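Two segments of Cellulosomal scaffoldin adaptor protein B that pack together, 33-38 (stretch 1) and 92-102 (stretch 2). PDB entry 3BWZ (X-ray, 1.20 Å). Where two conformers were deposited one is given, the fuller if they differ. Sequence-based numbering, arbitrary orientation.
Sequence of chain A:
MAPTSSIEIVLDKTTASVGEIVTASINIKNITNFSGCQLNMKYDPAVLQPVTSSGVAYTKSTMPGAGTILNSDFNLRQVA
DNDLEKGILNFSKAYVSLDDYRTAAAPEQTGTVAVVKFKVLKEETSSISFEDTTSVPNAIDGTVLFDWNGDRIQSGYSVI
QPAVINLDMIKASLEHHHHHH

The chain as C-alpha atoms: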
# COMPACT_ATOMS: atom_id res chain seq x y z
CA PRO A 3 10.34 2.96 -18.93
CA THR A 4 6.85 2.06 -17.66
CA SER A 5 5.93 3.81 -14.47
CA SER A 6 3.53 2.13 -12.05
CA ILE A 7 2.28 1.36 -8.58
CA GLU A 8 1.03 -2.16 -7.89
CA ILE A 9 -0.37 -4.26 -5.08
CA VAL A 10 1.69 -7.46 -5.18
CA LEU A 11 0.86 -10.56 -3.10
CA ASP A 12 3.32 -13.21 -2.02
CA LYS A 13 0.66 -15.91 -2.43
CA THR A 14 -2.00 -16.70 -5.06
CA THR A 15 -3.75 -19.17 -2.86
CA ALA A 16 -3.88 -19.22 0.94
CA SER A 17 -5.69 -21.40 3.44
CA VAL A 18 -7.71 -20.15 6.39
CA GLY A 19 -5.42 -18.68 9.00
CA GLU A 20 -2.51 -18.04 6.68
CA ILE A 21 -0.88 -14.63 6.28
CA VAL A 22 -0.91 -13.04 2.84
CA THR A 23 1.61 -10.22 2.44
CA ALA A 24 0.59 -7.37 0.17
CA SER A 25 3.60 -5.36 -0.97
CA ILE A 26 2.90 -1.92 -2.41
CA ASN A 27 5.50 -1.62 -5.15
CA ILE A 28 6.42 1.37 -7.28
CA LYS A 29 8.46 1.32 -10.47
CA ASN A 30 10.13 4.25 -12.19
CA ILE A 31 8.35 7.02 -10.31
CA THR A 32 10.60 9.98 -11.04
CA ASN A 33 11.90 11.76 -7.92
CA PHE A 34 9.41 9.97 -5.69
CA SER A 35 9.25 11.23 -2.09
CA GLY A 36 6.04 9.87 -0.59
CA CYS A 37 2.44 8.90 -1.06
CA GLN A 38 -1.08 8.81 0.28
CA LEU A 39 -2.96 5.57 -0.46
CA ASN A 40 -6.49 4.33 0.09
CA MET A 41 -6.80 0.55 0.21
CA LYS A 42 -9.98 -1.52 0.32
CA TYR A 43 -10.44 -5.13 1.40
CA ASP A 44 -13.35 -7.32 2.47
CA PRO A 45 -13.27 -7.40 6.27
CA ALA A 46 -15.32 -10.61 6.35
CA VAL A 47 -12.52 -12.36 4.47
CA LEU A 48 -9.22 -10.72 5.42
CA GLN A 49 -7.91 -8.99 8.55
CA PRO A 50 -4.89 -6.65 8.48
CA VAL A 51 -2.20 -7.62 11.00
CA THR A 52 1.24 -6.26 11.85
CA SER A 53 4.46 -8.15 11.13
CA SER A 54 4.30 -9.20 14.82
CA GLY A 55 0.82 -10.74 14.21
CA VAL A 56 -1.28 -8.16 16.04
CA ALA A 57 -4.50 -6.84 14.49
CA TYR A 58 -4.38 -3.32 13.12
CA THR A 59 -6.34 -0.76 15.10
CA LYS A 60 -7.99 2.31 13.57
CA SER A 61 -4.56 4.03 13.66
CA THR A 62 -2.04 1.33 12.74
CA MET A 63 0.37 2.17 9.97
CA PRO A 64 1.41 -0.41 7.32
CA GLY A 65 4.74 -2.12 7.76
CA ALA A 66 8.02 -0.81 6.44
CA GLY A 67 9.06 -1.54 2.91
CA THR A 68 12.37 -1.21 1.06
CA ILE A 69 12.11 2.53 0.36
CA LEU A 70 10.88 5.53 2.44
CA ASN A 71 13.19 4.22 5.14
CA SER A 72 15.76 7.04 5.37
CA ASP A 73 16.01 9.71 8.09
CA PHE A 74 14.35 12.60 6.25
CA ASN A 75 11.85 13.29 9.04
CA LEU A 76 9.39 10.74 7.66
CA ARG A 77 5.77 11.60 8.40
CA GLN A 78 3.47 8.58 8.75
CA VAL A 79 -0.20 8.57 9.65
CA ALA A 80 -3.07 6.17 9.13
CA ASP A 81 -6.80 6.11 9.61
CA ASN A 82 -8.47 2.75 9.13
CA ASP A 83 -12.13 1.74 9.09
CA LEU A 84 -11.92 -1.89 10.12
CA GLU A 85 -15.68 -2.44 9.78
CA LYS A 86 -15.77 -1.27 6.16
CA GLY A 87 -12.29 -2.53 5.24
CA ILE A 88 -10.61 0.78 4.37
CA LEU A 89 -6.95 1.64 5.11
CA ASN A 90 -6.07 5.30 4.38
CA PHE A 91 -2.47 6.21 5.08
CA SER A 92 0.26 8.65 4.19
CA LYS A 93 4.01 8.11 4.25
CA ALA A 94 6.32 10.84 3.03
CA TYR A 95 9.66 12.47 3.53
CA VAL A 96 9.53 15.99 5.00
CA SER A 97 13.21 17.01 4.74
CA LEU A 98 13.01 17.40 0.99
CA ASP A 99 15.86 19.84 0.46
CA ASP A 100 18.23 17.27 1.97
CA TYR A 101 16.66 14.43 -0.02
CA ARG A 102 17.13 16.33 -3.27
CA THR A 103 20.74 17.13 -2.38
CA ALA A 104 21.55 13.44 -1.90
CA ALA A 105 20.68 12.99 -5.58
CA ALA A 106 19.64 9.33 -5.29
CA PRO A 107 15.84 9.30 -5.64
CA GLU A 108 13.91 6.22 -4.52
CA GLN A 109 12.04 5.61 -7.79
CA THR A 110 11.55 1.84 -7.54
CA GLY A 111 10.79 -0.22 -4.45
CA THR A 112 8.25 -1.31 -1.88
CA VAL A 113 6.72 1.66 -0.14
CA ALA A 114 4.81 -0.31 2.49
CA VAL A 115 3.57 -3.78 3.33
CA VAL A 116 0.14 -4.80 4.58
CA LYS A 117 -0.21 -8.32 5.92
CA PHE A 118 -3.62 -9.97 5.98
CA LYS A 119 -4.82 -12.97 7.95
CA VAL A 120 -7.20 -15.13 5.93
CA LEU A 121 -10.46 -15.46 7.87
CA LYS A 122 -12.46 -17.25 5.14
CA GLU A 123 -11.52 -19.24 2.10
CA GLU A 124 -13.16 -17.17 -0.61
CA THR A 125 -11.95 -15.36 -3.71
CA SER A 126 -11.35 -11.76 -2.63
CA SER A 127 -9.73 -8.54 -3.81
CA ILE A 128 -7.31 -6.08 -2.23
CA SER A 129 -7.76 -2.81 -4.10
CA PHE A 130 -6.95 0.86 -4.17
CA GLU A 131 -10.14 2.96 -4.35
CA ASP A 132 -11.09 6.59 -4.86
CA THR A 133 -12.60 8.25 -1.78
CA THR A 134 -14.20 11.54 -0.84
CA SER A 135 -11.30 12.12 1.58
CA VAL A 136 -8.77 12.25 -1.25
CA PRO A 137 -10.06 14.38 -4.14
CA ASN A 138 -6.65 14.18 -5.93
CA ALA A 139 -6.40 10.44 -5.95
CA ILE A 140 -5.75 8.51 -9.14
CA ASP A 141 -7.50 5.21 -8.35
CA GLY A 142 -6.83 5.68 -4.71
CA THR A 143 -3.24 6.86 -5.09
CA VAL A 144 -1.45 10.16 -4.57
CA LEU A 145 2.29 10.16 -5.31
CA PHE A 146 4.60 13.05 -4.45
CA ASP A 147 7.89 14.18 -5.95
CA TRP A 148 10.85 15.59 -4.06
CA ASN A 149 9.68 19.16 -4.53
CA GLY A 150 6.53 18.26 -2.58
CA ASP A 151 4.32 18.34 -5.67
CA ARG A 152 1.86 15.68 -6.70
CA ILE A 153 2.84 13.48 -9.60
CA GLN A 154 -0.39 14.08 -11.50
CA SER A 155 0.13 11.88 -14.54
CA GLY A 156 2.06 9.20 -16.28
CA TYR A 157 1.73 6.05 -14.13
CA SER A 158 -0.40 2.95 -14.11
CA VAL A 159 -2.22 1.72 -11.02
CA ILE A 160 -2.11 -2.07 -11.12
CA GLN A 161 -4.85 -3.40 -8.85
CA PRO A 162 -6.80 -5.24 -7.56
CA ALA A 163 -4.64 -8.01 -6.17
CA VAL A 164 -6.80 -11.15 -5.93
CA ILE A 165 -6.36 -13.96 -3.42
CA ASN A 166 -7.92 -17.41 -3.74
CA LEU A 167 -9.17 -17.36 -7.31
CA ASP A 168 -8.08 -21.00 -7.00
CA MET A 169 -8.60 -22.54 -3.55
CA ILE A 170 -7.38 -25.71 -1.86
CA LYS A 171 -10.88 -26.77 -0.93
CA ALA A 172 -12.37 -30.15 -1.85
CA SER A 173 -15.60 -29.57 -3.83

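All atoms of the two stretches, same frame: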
# COMPACT_ATOMS: atom_id res chain seq x y z
N ASN A 33 11.72 10.89 -9.08
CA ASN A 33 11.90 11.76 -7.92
C ASN A 33 10.86 11.57 -6.83
O ASN A 33 10.54 12.48 -6.09
CB ASN A 33 11.99 13.24 -8.36
CG ASN A 33 13.15 13.51 -9.29
OD1 ASN A 33 13.13 14.49 -10.08
ND2 ASN A 33 14.17 12.71 -9.20
N PHE A 34 10.39 10.33 -6.69
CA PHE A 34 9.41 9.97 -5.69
C PHE A 34 9.86 10.33 -4.27
O PHE A 34 10.98 10.01 -3.89
CB PHE A 34 9.19 8.46 -5.76
CG PHE A 34 8.22 7.93 -4.72
CD1 PHE A 34 8.67 7.25 -3.61
CD2 PHE A 34 6.87 8.11 -4.87
CE1 PHE A 34 7.77 6.75 -2.70
CE2 PHE A 34 5.99 7.61 -3.98
CZ PHE A 34 6.44 6.93 -2.87
N SER A 35 8.96 10.91 -3.47
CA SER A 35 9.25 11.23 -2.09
C SER A 35 8.19 10.80 -1.07
O SER A 35 8.40 11.01 0.11
CB SER A 35 9.44 12.72 -1.91
OG SER A 35 8.18 13.39 -1.90
N GLY A 36 7.09 10.21 -1.51
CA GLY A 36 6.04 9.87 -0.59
C GLY A 36 4.72 9.66 -1.28
O GLY A 36 4.58 9.87 -2.47
N CYS A 37 3.73 9.23 -0.50
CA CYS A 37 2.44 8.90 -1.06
C CYS A 37 1.34 8.96 -0.02
O CYS A 37 1.61 8.87 1.18
CB CYS A 37 2.45 7.53 -1.72
SG CYS A 37 2.88 6.15 -0.63
N GLN A 38 0.11 9.10 -0.48
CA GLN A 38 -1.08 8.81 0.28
C GLN A 38 -1.86 7.77 -0.51
O GLN A 38 -2.06 7.94 -1.72
CB GLN A 38 -1.95 10.04 0.52
CG GLN A 38 -3.20 9.69 1.29
CD GLN A 38 -4.14 10.84 1.59
OE1 GLN A 38 -4.00 11.95 1.05
NE2 GLN A 38 -5.13 10.56 2.41
N SER A 92 -0.69 7.78 4.86
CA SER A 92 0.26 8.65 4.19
C SER A 92 1.64 8.38 4.76
O SER A 92 1.78 8.22 5.97
CB SER A 92 -0.10 10.13 4.40
OG SER A 92 0.75 10.97 3.63
N LYS A 93 2.64 8.36 3.88
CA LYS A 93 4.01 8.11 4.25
C LYS A 93 4.87 8.94 3.33
O LYS A 93 4.85 8.70 2.12
CB LYS A 93 4.27 6.60 4.05
CG LYS A 93 5.55 6.05 4.53
CD LYS A 93 5.57 4.53 4.41
CE LYS A 93 6.83 3.99 4.94
NZ LYS A 93 6.79 2.53 4.91
N ALA A 94 5.61 9.89 3.87
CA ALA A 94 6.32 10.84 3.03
C ALA A 94 7.48 11.48 3.74
O ALA A 94 7.41 11.80 4.92
CB ALA A 94 5.36 11.91 2.49
N TYR A 95 8.56 11.69 3.01
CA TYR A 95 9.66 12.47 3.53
C TYR A 95 9.29 13.94 3.67
O TYR A 95 8.63 14.50 2.81
CB TYR A 95 10.87 12.35 2.63
CG TYR A 95 11.52 10.97 2.56
CD1 TYR A 95 12.13 10.55 1.38
CD2 TYR A 95 11.63 10.13 3.67
CE1 TYR A 95 12.81 9.34 1.32
CE2 TYR A 95 12.30 8.94 3.60
CZ TYR A 95 12.88 8.55 2.43
OH TYR A 95 13.54 7.34 2.41
N VAL A 96 9.75 14.58 4.75
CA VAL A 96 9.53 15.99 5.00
C VAL A 96 10.77 16.83 4.69
O VAL A 96 10.65 17.95 4.22
CB VAL A 96 9.04 16.22 6.45
CG1 VAL A 96 8.92 17.71 6.79
CG2 VAL A 96 7.72 15.49 6.67
N SER A 97 11.95 16.27 4.95
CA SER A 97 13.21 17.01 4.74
C SER A 97 13.63 16.91 3.29
O SER A 97 14.63 16.25 2.93
CB SER A 97 14.28 16.46 5.67
OG SER A 97 13.92 16.65 7.01
N LEU A 98 12.86 17.57 2.43
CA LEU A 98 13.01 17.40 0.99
C LEU A 98 14.24 18.05 0.41
O LEU A 98 14.81 17.54 -0.54
CB LEU A 98 11.74 17.85 0.26
CG LEU A 98 10.49 17.01 0.56
CD1 LEU A 98 9.29 17.58 -0.17
CD2 LEU A 98 10.70 15.54 0.17
N ASP A 99 14.65 19.20 0.94
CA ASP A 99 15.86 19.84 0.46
C ASP A 99 17.04 18.85 0.58
O ASP A 99 17.81 18.65 -0.36
CB ASP A 99 16.15 21.10 1.32
CG ASP A 99 15.14 22.22 1.16
OD1 ASP A 99 14.32 22.20 0.23
OD2 ASP A 99 15.19 23.17 1.99
N ASP A 100 17.16 18.22 1.73
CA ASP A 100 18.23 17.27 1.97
C ASP A 100 18.11 16.04 1.09
O ASP A 100 19.11 15.53 0.58
CB ASP A 100 18.31 16.90 3.44
CG ASP A 100 18.77 18.07 4.31
OD1 ASP A 100 19.46 18.99 3.81
OD2 ASP A 100 18.40 18.05 5.48
N TYR A 101 16.88 15.57 0.88
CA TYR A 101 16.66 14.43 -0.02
C TYR A 101 17.08 14.76 -1.44
O TYR A 101 17.77 13.97 -2.09
CB TYR A 101 15.20 14.01 0.10
CG TYR A 101 14.76 12.84 -0.75
CD1 TYR A 101 15.49 11.66 -0.84
CD2 TYR A 101 13.58 12.90 -1.45
CE1 TYR A 101 15.04 10.59 -1.59
CE2 TYR A 101 13.11 11.84 -2.20
CZ TYR A 101 13.84 10.68 -2.28
OH TYR A 101 13.41 9.60 -3.01
N ARG A 102 16.68 15.92 -1.94
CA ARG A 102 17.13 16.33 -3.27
C ARG A 102 18.65 16.40 -3.37
O ARG A 102 19.25 15.96 -4.36
CB ARG A 102 16.56 17.69 -3.66
CG ARG A 102 15.08 17.68 -3.84
CD ARG A 102 14.57 18.93 -4.53
NE ARG A 102 14.88 20.15 -3.79
CZ ARG A 102 14.14 20.67 -2.82
NH1 ARG A 102 13.03 20.09 -2.43
NH2 ARG A 102 14.52 21.80 -2.24
O HOH W 1 7.03 14.24 0.52

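This contact is a short antiparallel pairing of two β-strands, held mainly by backbone hydrogen bonds and extended at one end by a loop and the first turn of a helix, which place L98 and Y101 against the start of the first strand. Strands 34-38 and 92-94 run at 170° to each other, with their axes approaching to 4.6 Å.

At the centre, C37 and K93 form a hydrogen-bonded pair: C37 N donates to K93 O at 2.9 Å, and K93 N donates to C37 O at the same distance. Both N-H groups point well at their acceptors, with angles of 157° and 167°. Beyond the last bridge of the ladder, Y95 N donates to S35 O at 3.0 Å and 163°, so the pairing continues as the second stretch leaves its strand.

G36 and A94 make a non-hydrogen-bonded pair with the closest CA-CA approach of the contact, 3.8 Å from G36 CA to A94 CA; G36 CA also lies 3.2 Å from K93 O. Glycine is well suited here on two counts. A CB on residue 36 would fall 2.3 Å from A94 CB and 3.0 Å from K93 O, and the backbone angles of 160/174 would also press it against the carbonyl of the preceding residue. The small methyl of A94 is in keeping with so close an approach.

Q38 and S92 form the next non-hydrogen-bonded pair, 4.1 Å apart between Q38 CA and S92 CA. Their side chains share the sheet face on which A94 also lies, while C37 and K93 point to the other. The extended K93 chain, t at all four chi angles, carries its amine away from the first stretch to a partner elsewhere in the structure; its contribution to the pairing is therefore made by its backbone. S92 CA also makes a CA-H...O contact with C37 O at 3.3 Å.

At the other end, Y101 points toward the first strand, and its OH donates a short hydrogen bond to F34 O at 2.6 Å. That oxygen lies near the ring plane, at its edge, as suits a phenol reaching out with its hydroxyl. The small side chain of S35 fits between strand and helix, its CB packing 3.7 Å from L98 CD2 and 3.8 Å from Y101 CE2. Its hydroxyl remains satisfied: water 1 donates to S35 OG and to Y95 O, both at 2.8 Å, bridging the two stretches.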